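PDB 4ZM6: N-acetyl-beta-D glucosaminidase from Rhizomucor miehei CAU432, which probably hydrolyses beta-linked N-acetylglucosamine through a glycoside hydrolase family 3 domain and transfers acetyl groups from bound acetyl-CoA through a GCN5-related acetyltransferase region. Local coordinates for residues 701-713 against 807-819. Sequence-based numbering, arbitrary orientation.
Sequences KIQARMLKEKIWF and RGRGIGIGIVAHA. With SO4 (sulfate ion), chain D.
Phe713 and His818 each lay a CB over the other's ring: Phe713 CB stands 3.6 Å from the His818 ring centroid, and His818 CB lies over a face of the Phe713 ring, reciprocal CH-pi contacts with the planes 31° apart. The guanidinium of Arg705 turns one face to Arg809 O and Gly810 CA, with Gly808 O at its edge, near the plane. That of Arg809 carries Ile711 CD1 over one face and Glu709 OE1 at its edge, in plane. There NE and NH2 of Arg809 both grip Glu709 OE1, at 3.2 Å and 3.3 Å, while the carboxylate plane stands 77° from the guanidinium. Glu806 takes NH1 of Arg809, sharing the arginine between two acids.

Gly814 offers bare backbone: Met706, bent at its second and third torsions, sets SD 3.6 Å from Gly814 CA, and Ile702 CG2, anti to its own backbone N, meets the same CA. Ile711 CD1 meets Ile811 CD1 at 3.7 Å, beside Ile764 of strand 763-771. The axes of helices 701-709 and 811-819 approach to 9.8 Å, crossing at -117°. Within 807-819, Gly808 N donates to sulfate O2 (2.7 Å), with a weak bond from Ile811 N to sulfate O1. The sulfate probably comes from the crystallisation liquor, but the sequence RGRGIG fits the GNAT pattern Q/R-x-x-G-x-G/A, consistent with a pyrophosphate-binding loop in the C-terminal acetyltransferase-like domain, away from the acetyl-CoA site.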
loop_
_atom_site.group_PDB
_atom_site.type_symbol
_atom_site.label_atom_id
_atom_site.label_comp_id
_atom_site.label_asym_id
_atom_site.label_seq_id
_atom_site.Cartn_x
_atom_site.Cartn_y
_atom_site.Cartn_z
ATOM N N LYS A 701 -42.003 -43.974 -19.243
ATOM C CA LYS A 701 -42.467 -42.928 -20.161
ATOM C C LYS A 701 -41.276 -42.214 -20.801
ATOM O O LYS A 701 -41.274 -41.928 -22.003
ATOM C CB LYS A 701 -43.357 -41.896 -19.445
ATOM C CG LYS A 701 -44.440 -42.475 -18.540
ATOM C CD LYS A 701 -44.034 -42.456 -17.065
ATOM C CE LYS A 701 -44.583 -43.652 -16.301
ATOM N NZ LYS A 701 -43.810 -43.915 -15.055
ATOM N N ILE A 702 -40.254 -41.961 -19.987
ATOM C CA ILE A 702 -39.082 -41.199 -20.408
ATOM C C ILE A 702 -38.165 -42.071 -21.268
ATOM O O ILE A 702 -37.650 -41.616 -22.296
ATOM C CB ILE A 702 -38.324 -40.627 -19.187
ATOM C CG1 ILE A 702 -39.314 -39.912 -18.243
ATOM C CG2 ILE A 702 -37.215 -39.681 -19.636
ATOM C CD1 ILE A 702 -38.688 -39.023 -17.186
ATOM N N GLN A 703 -37.978 -43.323 -20.853
ATOM C CA GLN A 703 -37.246 -44.310 -21.650
ATOM C C GLN A 703 -37.843 -44.428 -23.039
ATOM O O GLN A 703 -37.126 -44.386 -24.036
ATOM C CB GLN A 703 -37.297 -45.685 -20.991
ATOM C CG GLN A 703 -36.577 -45.765 -19.657
ATOM C CD GLN A 703 -36.133 -47.173 -19.313
ATOM O OE1 GLN A 703 -35.732 -47.934 -20.192
ATOM N NE2 GLN A 703 -36.195 -47.526 -18.033
ATOM N N ALA A 704 -39.165 -44.584 -23.083
ATOM C CA ALA A 704 -39.913 -44.679 -24.336
ATOM C C ALA A 704 -39.793 -43.402 -25.164
ATOM O O ALA A 704 -39.602 -43.465 -26.380
ATOM C CB ALA A 704 -41.375 -44.980 -24.049
ATOM N N ARG A 705 -39.905 -42.253 -24.500
ATOM C CA ARG A 705 -39.774 -40.953 -25.167
ATOM C C ARG A 705 -38.379 -40.788 -25.780
ATOM O O ARG A 705 -38.248 -40.454 -26.964
ATOM C CB ARG A 705 -40.057 -39.815 -24.179
ATOM C CG ARG A 705 -40.213 -38.435 -24.808
ATOM C CD ARG A 705 -41.647 -38.140 -25.222
ATOM N NE ARG A 705 -41.880 -36.702 -25.373
ATOM C CZ ARG A 705 -42.083 -35.846 -24.367
ATOM N NH1 ARG A 705 -42.086 -36.263 -23.103
ATOM N NH2 ARG A 705 -42.280 -34.555 -24.628
ATOM N N MET A 706 -37.344 -41.033 -24.979
ATOM C CA MET A 706 -35.964 -40.911 -25.467
ATOM C C MET A 706 -35.634 -41.950 -26.528
ATOM O O MET A 706 -34.842 -41.678 -27.433
ATOM C CB MET A 706 -34.946 -40.978 -24.320
ATOM C CG MET A 706 -34.271 -39.648 -23.993
ATOM S SD MET A 706 -35.366 -38.331 -23.440
ATOM C CE MET A 706 -35.820 -37.497 -24.958
ATOM N N LEU A 707 -36.238 -43.131 -26.409
ATOM C CA LEU A 707 -36.138 -44.160 -27.439
ATOM C C LEU A 707 -36.800 -43.676 -28.724
ATOM O O LEU A 707 -36.192 -43.730 -29.793
ATOM C CB LEU A 707 -36.782 -45.467 -26.964
ATOM C CG LEU A 707 -36.842 -46.622 -27.975
ATOM C CD1 LEU A 707 -35.462 -46.964 -28.524
ATOM C CD2 LEU A 707 -37.493 -47.842 -27.338
ATOM N N LYS A 708 -38.030 -43.180 -28.610
ATOM C CA LYS A 708 -38.775 -42.676 -29.771
ATOM C C LYS A 708 -38.090 -41.486 -30.454
ATOM O O LYS A 708 -38.041 -41.423 -31.680
ATOM C CB LYS A 708 -40.210 -42.295 -29.381
ATOM C CG LYS A 708 -41.081 -41.954 -30.583
ATOM C CD LYS A 708 -42.571 -42.052 -30.288
ATOM C CE LYS A 708 -43.365 -42.216 -31.579
ATOM N NZ LYS A 708 -44.829 -42.372 -31.350
ATOM N N GLU A 709 -37.563 -40.556 -29.661
ATOM C CA GLU A 709 -36.875 -39.379 -30.199
ATOM C C GLU A 709 -35.472 -39.691 -30.745
ATOM O O GLU A 709 -34.857 -38.837 -31.399
ATOM C CB GLU A 709 -36.787 -38.279 -29.133
ATOM C CG GLU A 709 -38.136 -37.721 -28.684
ATOM C CD GLU A 709 -38.809 -36.824 -29.714
ATOM O OE1 GLU A 709 -38.210 -36.563 -30.781
ATOM O OE2 GLU A 709 -39.948 -36.376 -29.448
ATOM N N LYS A 710 -34.982 -40.906 -30.474
ATOM C CA LYS A 710 -33.657 -41.368 -30.918
ATOM C C LYS A 710 -32.536 -40.496 -30.352
ATOM O O LYS A 710 -31.671 -40.005 -31.076
ATOM C CB LYS A 710 -33.565 -41.450 -32.450
ATOM C CG LYS A 710 -34.647 -42.304 -33.098
ATOM C CD LYS A 710 -34.116 -43.147 -34.253
ATOM C CE LYS A 710 -33.375 -42.331 -35.306
ATOM N NZ LYS A 710 -34.148 -41.146 -35.775
ATOM N N ILE A 711 -32.576 -40.314 -29.042
ATOM C CA ILE A 711 -31.605 -39.493 -28.342
ATOM C C ILE A 711 -30.478 -40.376 -27.812
ATOM O O ILE A 711 -30.728 -41.445 -27.251
ATOM C CB ILE A 711 -32.273 -38.755 -27.161
ATOM C CG1 ILE A 711 -33.474 -37.921 -27.644
ATOM C CG2 ILE A 711 -31.263 -37.894 -26.406
ATOM C CD1 ILE A 711 -33.125 -36.715 -28.490
ATOM N N TRP A 712 -29.243 -39.919 -27.989
ATOM C CA TRP A 712 -28.066 -40.604 -27.465
ATOM C C TRP A 712 -27.466 -39.817 -26.303
ATOM O O TRP A 712 -27.255 -38.617 -26.419
ATOM C CB TRP A 712 -27.020 -40.740 -28.566
ATOM C CG TRP A 712 -25.780 -41.475 -28.147
ATOM C CD1 TRP A 712 -25.544 -42.809 -28.273
ATOM C CD2 TRP A 712 -24.600 -40.913 -27.549
ATOM N NE1 TRP A 712 -24.296 -43.116 -27.795
ATOM C CE2 TRP A 712 -23.695 -41.973 -27.343
ATOM C CE3 TRP A 712 -24.222 -39.617 -27.169
ATOM C CZ2 TRP A 712 -22.432 -41.783 -26.770
ATOM C CZ3 TRP A 712 -22.965 -39.427 -26.599
ATOM C CH2 TRP A 712 -22.086 -40.508 -26.406
ATOM N N PHE A 713 -27.171 -40.499 -25.202
ATOM C CA PHE A 713 -26.459 -39.889 -24.078
ATOM C C PHE A 713 -25.055 -40.455 -23.938
ATOM O O PHE A 713 -24.793 -41.582 -24.349
ATOM C CB PHE A 713 -27.223 -40.114 -22.776
ATOM C CG PHE A 713 -28.601 -39.535 -22.788
ATOM C CD1 PHE A 713 -28.791 -38.177 -23.015
ATOM C CD2 PHE A 713 -29.708 -40.340 -22.577
ATOM C CE1 PHE A 713 -30.064 -37.634 -23.028
ATOM C CE2 PHE A 713 -30.983 -39.806 -22.584
ATOM C CZ PHE A 713 -31.165 -38.451 -22.809
ATOM N N ARG A 807 -36.285 -27.814 -27.890
ATOM C CA ARG A 807 -37.135 -27.775 -26.704
ATOM C C ARG A 807 -38.469 -28.472 -26.976
ATOM O O ARG A 807 -38.942 -28.511 -28.116
ATOM C CB ARG A 807 -37.349 -26.326 -26.246
ATOM C CG ARG A 807 -36.080 -25.657 -25.737
ATOM C CD ARG A 807 -36.268 -24.181 -25.401
ATOM N NE ARG A 807 -36.255 -23.316 -26.587
ATOM C CZ ARG A 807 -36.151 -21.982 -26.565
ATOM N NH1 ARG A 807 -36.046 -21.316 -25.417
ATOM N NH2 ARG A 807 -36.149 -21.302 -27.709
ATOM N N GLY A 808 -39.051 -29.043 -25.924
ATOM C CA GLY A 808 -40.370 -29.671 -26.005
ATOM C C GLY A 808 -40.385 -31.085 -26.559
ATOM O O GLY A 808 -41.437 -31.571 -26.973
ATOM N N ARG A 809 -39.220 -31.739 -26.567
ATOM C CA ARG A 809 -39.106 -33.144 -26.965
ATOM C C ARG A 809 -38.911 -34.050 -25.752
ATOM O O ARG A 809 -38.759 -35.263 -25.899
ATOM C CB ARG A 809 -37.938 -33.330 -27.931
ATOM C CG ARG A 809 -38.015 -32.460 -29.173
ATOM C CD ARG A 809 -36.723 -32.510 -29.973
ATOM N NE ARG A 809 -36.466 -33.850 -30.494
ATOM C CZ ARG A 809 -35.280 -34.288 -30.911
ATOM N NH1 ARG A 809 -34.215 -33.496 -30.873
ATOM N NH2 ARG A 809 -35.163 -35.531 -31.363
ATOM N N GLY A 810 -38.910 -33.460 -24.558
ATOM C CA GLY A 810 -38.734 -34.212 -23.315
ATOM C C GLY A 810 -37.285 -34.542 -22.982
ATOM O O GLY A 810 -37.021 -35.346 -22.081
ATOM N N ILE A 811 -36.350 -33.910 -23.696
ATOM C CA ILE A 811 -34.922 -34.192 -23.550
ATOM C C ILE A 811 -34.398 -33.796 -22.174
ATOM O O ILE A 811 -33.727 -34.588 -21.512
ATOM C CB ILE A 811 -34.085 -33.467 -24.625
ATOM C CG1 ILE A 811 -34.382 -34.061 -26.007
ATOM C CG2 ILE A 811 -32.596 -33.564 -24.308
ATOM C CD1 ILE A 811 -33.752 -33.316 -27.163
ATOM N N GLY A 812 -34.703 -32.571 -21.755
ATOM C CA GLY A 812 -34.259 -32.064 -20.463
ATOM C C GLY A 812 -34.541 -33.023 -19.323
ATOM O O GLY A 812 -33.680 -33.266 -18.482
ATOM N N ILE A 813 -35.742 -33.587 -19.308
ATOM C CA ILE A 813 -36.139 -34.508 -18.239
ATOM C C ILE A 813 -35.433 -35.843 -18.465
ATOM O O ILE A 813 -35.095 -36.548 -17.510
ATOM C CB ILE A 813 -37.672 -34.730 -18.158
ATOM C CG1 ILE A 813 -38.443 -33.421 -18.398
ATOM C CG2 ILE A 813 -38.047 -35.314 -16.798
ATOM C CD1 ILE A 813 -39.043 -33.266 -19.786
ATOM N N GLY A 814 -35.225 -36.179 -19.737
ATOM C CA GLY A 814 -34.471 -37.361 -20.118
ATOM C C GLY A 814 -33.046 -37.338 -19.616
ATOM O O GLY A 814 -32.623 -38.235 -18.880
ATOM N N ILE A 815 -32.308 -36.303 -20.006
ATOM C CA ILE A 815 -30.903 -36.171 -19.624
ATOM C C ILE A 815 -30.711 -36.088 -18.110
ATOM O O ILE A 815 -29.717 -36.588 -17.586
ATOM C CB ILE A 815 -30.229 -34.968 -20.312
ATOM C CG1 ILE A 815 -28.712 -35.069 -20.186
ATOM C CG2 ILE A 815 -30.737 -33.652 -19.741
ATOM C CD1 ILE A 815 -27.970 -34.084 -21.059
ATOM N N VAL A 816 -31.657 -35.475 -17.409
ATOM C CA VAL A 816 -31.609 -35.455 -15.948
ATOM C C VAL A 816 -31.855 -36.859 -15.408
ATOM O O VAL A 816 -31.165 -37.306 -14.498
ATOM C CB VAL A 816 -32.624 -34.449 -15.349
ATOM C CG1 VAL A 816 -32.830 -34.678 -13.861
ATOM C CG2 VAL A 816 -32.145 -33.028 -15.585
ATOM N N ALA A 817 -32.839 -37.553 -15.972
ATOM C CA ALA A 817 -33.169 -38.908 -15.532
ATOM C C ALA A 817 -31.991 -39.841 -15.788
ATOM O O ALA A 817 -31.687 -40.721 -14.977
ATOM C CB ALA A 817 -34.422 -39.411 -16.237
ATOM N N HIS A 818 -31.323 -39.627 -16.914
ATOM C CA HIS A 818 -30.117 -40.368 -17.237
ATOM C C HIS A 818 -29.014 -40.068 -16.228
ATOM O O HIS A 818 -28.340 -40.979 -15.755
ATOM C CB HIS A 818 -29.642 -40.021 -18.641
ATOM C CG HIS A 818 -28.607 -40.960 -19.165
ATOM N ND1 HIS A 818 -27.270 -40.631 -19.236
ATOM C CD2 HIS A 818 -28.710 -42.228 -19.629
ATOM C CE1 HIS A 818 -26.595 -41.652 -19.732
ATOM N NE2 HIS A 818 -27.445 -42.634 -19.977
ATOM N N ALA A 819 -28.844 -38.790 -15.895
ATOM C CA ALA A 819 -27.880 -38.371 -14.878
ATOM C C ALA A 819 -28.117 -39.076 -13.543
ATOM O O ALA A 819 -27.166 -39.455 -12.860
ATOM C CB ALA A 819 -27.924 -36.862 -14.691
HETATM S S SO4 D . -37.566 -29.867 -22.786
HETATM O O1 SO4 D . -36.977 -30.563 -23.957
HETATM O O2 SO4 D . -38.814 -29.200 -23.207
HETATM O O3 SO4 D . -36.627 -28.841 -22.272
HETATM O O4 SO4 D . -37.884 -30.854 -21.727
#